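Side-chain contact in WA352 (PDB 5ZT3), which probably acts in rice mitochondria as a determinant of cytoplasmic male sterility, the failure to form fertile pollen: residues 59-64 / 103-108. Numbering follows the deposited sequence.
Sequences FELKVE and QMLDDL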
ATOM      1  N   PHE A  59      -4.173  -2.233  -3.692  1.00 12.52           N
ATOM      2  CA  PHE A  59      -4.649  -0.940  -3.209  1.00 12.77           C
ATOM      3  C   PHE A  59      -5.667  -1.112  -2.091  1.00 12.69           C
ATOM      4  O   PHE A  59      -5.604  -0.423  -1.067  1.00 13.13           O
ATOM      5  CB  PHE A  59      -5.261  -0.139  -4.352  1.00 14.02           C
ATOM      6  CG  PHE A  59      -5.661   1.265  -3.969  1.00 12.93           C
ATOM      7  CD1 PHE A  59      -4.703   2.199  -3.621  1.00 15.18           C
ATOM      8  CD2 PHE A  59      -6.988   1.651  -3.981  1.00 14.96           C
ATOM      9  CE1 PHE A  59      -5.064   3.498  -3.267  1.00 15.26           C
ATOM     10  CE2 PHE A  59      -7.355   2.948  -3.636  1.00 15.31           C
ATOM     11  CZ  PHE A  59      -6.388   3.867  -3.294  1.00 15.81           C
ATOM     12  N   GLU A  60      -6.618  -2.031  -2.268  1.00 14.17           N
ATOM     13  CA  GLU A  60      -7.640  -2.226  -1.247  1.00 16.68           C
ATOM     14  C   GLU A  60      -7.008  -2.608   0.085  1.00 15.06           C
ATOM     15  O   GLU A  60      -7.414  -2.110   1.143  1.00 16.32           O
ATOM     16  CB  GLU A  60      -8.638  -3.292  -1.703  1.00 19.29           C
ATOM     17  CG  GLU A  60      -9.719  -3.590  -0.673  1.00 29.69           C
ATOM     18  CD  GLU A  60     -10.980  -4.152  -1.300  1.00 43.73           C
ATOM     19  OE1 GLU A  60     -10.872  -4.825  -2.347  1.00 44.21           O
ATOM     20  OE2 GLU A  60     -12.077  -3.920  -0.744  1.00 48.25           O
ATOM     21  N   LEU A  61      -5.998  -3.477   0.055  1.00 13.97           N
ATOM     22  CA  LEU A  61      -5.320  -3.869   1.288  1.00 16.21           C
ATOM     23  C   LEU A  61      -4.510  -2.720   1.874  1.00 16.42           C
ATOM     24  O   LEU A  61      -4.517  -2.497   3.094  1.00 14.66           O
ATOM     25  CB  LEU A  61      -4.404  -5.061   1.022  1.00 23.47           C
ATOM     26  CG  LEU A  61      -4.925  -6.436   1.412  1.00 32.20           C
ATOM     27  CD1 LEU A  61      -3.880  -7.445   1.092  1.00 40.67           C
ATOM     28  CD2 LEU A  61      -5.261  -6.484   2.878  1.00 29.72           C
ATOM     29  N   LYS A  62      -3.775  -1.996   1.029  1.00 13.69           N
ATOM     30  CA  LYS A  62      -3.011  -0.857   1.523  1.00 12.97           C
ATOM     31  C   LYS A  62      -3.916   0.144   2.217  1.00 13.19           C
ATOM     32  O   LYS A  62      -3.560   0.681   3.270  1.00 12.98           O
ATOM     33  CB  LYS A  62      -2.305  -0.156   0.375  1.00 15.01           C
ATOM     34  CG  LYS A  62      -1.128  -0.883  -0.191  1.00 17.93           C
ATOM     35  CD  LYS A  62      -0.411   0.065  -1.137  1.00 25.13           C
ATOM     36  CE  LYS A  62       0.583  -0.667  -1.973  1.00 31.64           C
ATOM     37  NZ  LYS A  62       1.400   0.304  -2.739  1.00 24.16           N
ATOM     38  N   VAL A  63      -5.090   0.407   1.647  1.00 12.13           N
ATOM     39  CA  VAL A  63      -6.005   1.371   2.250  1.00 13.59           C
ATOM     40  C   VAL A  63      -6.448   0.902   3.628  1.00 13.18           C
ATOM     41  O   VAL A  63      -6.509   1.694   4.571  1.00 13.44           O
ATOM     42  CB  VAL A  63      -7.189   1.669   1.314  1.00 14.29           C
ATOM     43  CG1 VAL A  63      -8.242   2.514   2.021  1.00 17.39           C
ATOM     44  CG2 VAL A  63      -6.699   2.383   0.068  1.00 16.82           C
ATOM     45  N   GLU A  64      -6.722  -0.394   3.780  1.00 13.02           N
ATOM     46  CA  GLU A  64      -7.113  -0.885   5.095  1.00 14.74           C
ATOM     47  C   GLU A  64      -5.994  -0.686   6.109  1.00 13.26           C
ATOM     48  O   GLU A  64      -6.243  -0.278   7.251  1.00 13.63           O
ATOM     49  CB  GLU A  64      -7.530  -2.351   5.017  1.00 17.65           C
ATOM     50  CG  GLU A  64      -8.849  -2.562   4.277  1.00 23.80           C
ATOM     51  CD  GLU A  64      -9.937  -1.604   4.748  1.00 47.75           C
ATOM     52  OE1 GLU A  64     -10.139  -1.505   5.980  1.00 57.44           O
ATOM     53  OE2 GLU A  64     -10.564  -0.945   3.889  1.00 52.74           O
ATOM     54  N   GLN A 103      -0.512 -10.372   6.104  1.00 13.99           N
ATOM     55  CA  GLN A 103       0.094 -10.667   7.401  1.00 14.82           C
ATOM     56  C   GLN A 103       0.210  -9.407   8.251  1.00 14.88           C
ATOM     57  O   GLN A 103      -0.069  -9.431   9.456  1.00 15.92           O
ATOM     58  CB  GLN A 103       1.464 -11.313   7.200  1.00 16.62           C
ATOM     59  CG  GLN A 103       2.186 -11.650   8.500  1.00 17.92           C
ATOM     60  CD  GLN A 103       3.566 -12.235   8.268  1.00 29.48           C
ATOM     61  OE1 GLN A 103       4.094 -12.196   7.154  1.00 36.66           O
ATOM     62  NE2 GLN A 103       4.162 -12.777   9.323  1.00 34.54           N
ATOM     63  N   MET A 104       0.611  -8.292   7.633  1.00 13.46           N
ATOM     64  CA  MET A 104       0.737  -7.032   8.362  1.00 13.69           C
ATOM     65  C   MET A 104      -0.615  -6.559   8.882  1.00 15.47           C
ATOM     66  O   MET A 104      -0.729  -6.137  10.045  1.00 14.53           O
ATOM     67  CB  MET A 104       1.369  -5.989   7.436  1.00 13.96           C
ATOM     68  CG  MET A 104       2.815  -6.323   7.082  1.00 14.36           C
ATOM     69  SD  MET A 104       3.481  -5.422   5.682  1.00 19.31           S
ATOM     70  CE  MET A 104       3.270  -3.751   6.255  1.00 20.64           C
ATOM     71  N   LEU A 105      -1.656  -6.632   8.046  1.00 15.22           N
ATOM     72  CA  LEU A 105      -2.984  -6.219   8.489  1.00 14.51           C
ATOM     73  C   LEU A 105      -3.479  -7.103   9.628  1.00 15.92           C
ATOM     74  O   LEU A 105      -4.042  -6.603  10.614  1.00 16.85           O
ATOM     75  CB  LEU A 105      -3.961  -6.237   7.316  1.00 15.64           C
ATOM     76  CG  LEU A 105      -5.378  -5.786   7.683  1.00 16.96           C
ATOM     77  CD1 LEU A 105      -5.362  -4.362   8.201  1.00 20.34           C
ATOM     78  CD2 LEU A 105      -6.327  -5.925   6.504  1.00 23.66           C
ATOM     79  N   ASP A 106      -3.248  -8.418   9.532  1.00 16.50           N
ATOM     80  CA  ASP A 106      -3.653  -9.312  10.617  1.00 15.90           C
ATOM     81  C   ASP A 106      -2.948  -8.952  11.919  1.00 16.11           C
ATOM     82  O   ASP A 106      -3.559  -8.986  12.998  1.00 17.12           O
ATOM     83  CB  ASP A 106      -3.367 -10.769  10.248  1.00 19.65           C
ATOM     84  CG  ASP A 106      -3.486 -11.707  11.440  1.00 34.82           C
ATOM     85  OD1 ASP A 106      -4.625 -12.068  11.795  1.00 44.56           O
ATOM     86  OD2 ASP A 106      -2.443 -12.082  12.021  1.00 38.24           O
ATOM     87  N   ASP A 107      -1.659  -8.621  11.840  1.00 16.07           N
ATOM     88  CA  ASP A 107      -0.888  -8.252  13.025  1.00 16.12           C
ATOM     89  C   ASP A 107      -1.475  -7.007  13.684  1.00 14.72           C
ATOM     90  O   ASP A 107      -1.651  -6.960  14.909  1.00 16.09           O
ATOM     91  CB  ASP A 107       0.571  -8.020  12.599  1.00 16.43           C
ATOM     92  CG  ASP A 107       1.558  -8.022  13.761  1.00 17.35           C
ATOM     93  OD1 ASP A 107       1.291  -8.660  14.798  1.00 19.10           O
ATOM     94  OD2 ASP A 107       2.638  -7.399  13.626  1.00 17.61           O
ATOM     95  N   LEU A 108      -1.784  -5.985  12.880  1.00 14.26           N
ATOM     96  CA  LEU A 108      -2.398  -4.767  13.403  1.00 15.68           C
ATOM     97  C   LEU A 108      -3.784  -5.038  13.966  1.00 19.33           C
ATOM     98  O   LEU A 108      -4.143  -4.507  15.022  1.00 18.36           O
ATOM     99  CB  LEU A 108      -2.494  -3.717  12.298  1.00 15.44           C
ATOM    100  CG  LEU A 108      -1.179  -3.191  11.751  1.00 14.19           C
ATOM    101  CD1 LEU A 108      -1.461  -2.303  10.555  1.00 16.34           C
ATOM    102  CD2 LEU A 108      -0.433  -2.414  12.824  1.00 15.74           C
TER
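L61 meets L105 through one methyl branch on each side: L61 CD2 lies 3.8 Å from L105 CD2, the closest approach between 59-64 and 103-108. The two leucine side chains approach at a slant. The CB of L61 does not aim straight at the other helix; with chi1 at -100°, away from the usual staggered values, the CD2 branch is brought to L105. The next residue, K62, faces another part of the molecule, where its NZ forms salt bridges with D27 and E95. One turn beyond L61, E64 offers its aliphatic root: CB is 4.1 Å from the same L105 CD2. Its chain then bends and takes the carboxylate away from the leucine, so the charged end plays no part. L105 thus serves both residues with a single methyl. Its CG is anti to the backbone N (chi1 -179°), and its CD2 continues this extended path, reaching L61 CD2 and E64 CB. The backbones come nearest at E64 and L105, with CA atoms 7.6 Å apart. The interface is small, 123 Å² in all. Packing continues further along, where L105 also touches I65, and L108 lies against I65, K68 and M69. This is apolar helix-helix packing, with helix 98-111 laid against the long helix 45-72 in the helical DUF8018 region, the C-terminal part of WA352 that was crystallised.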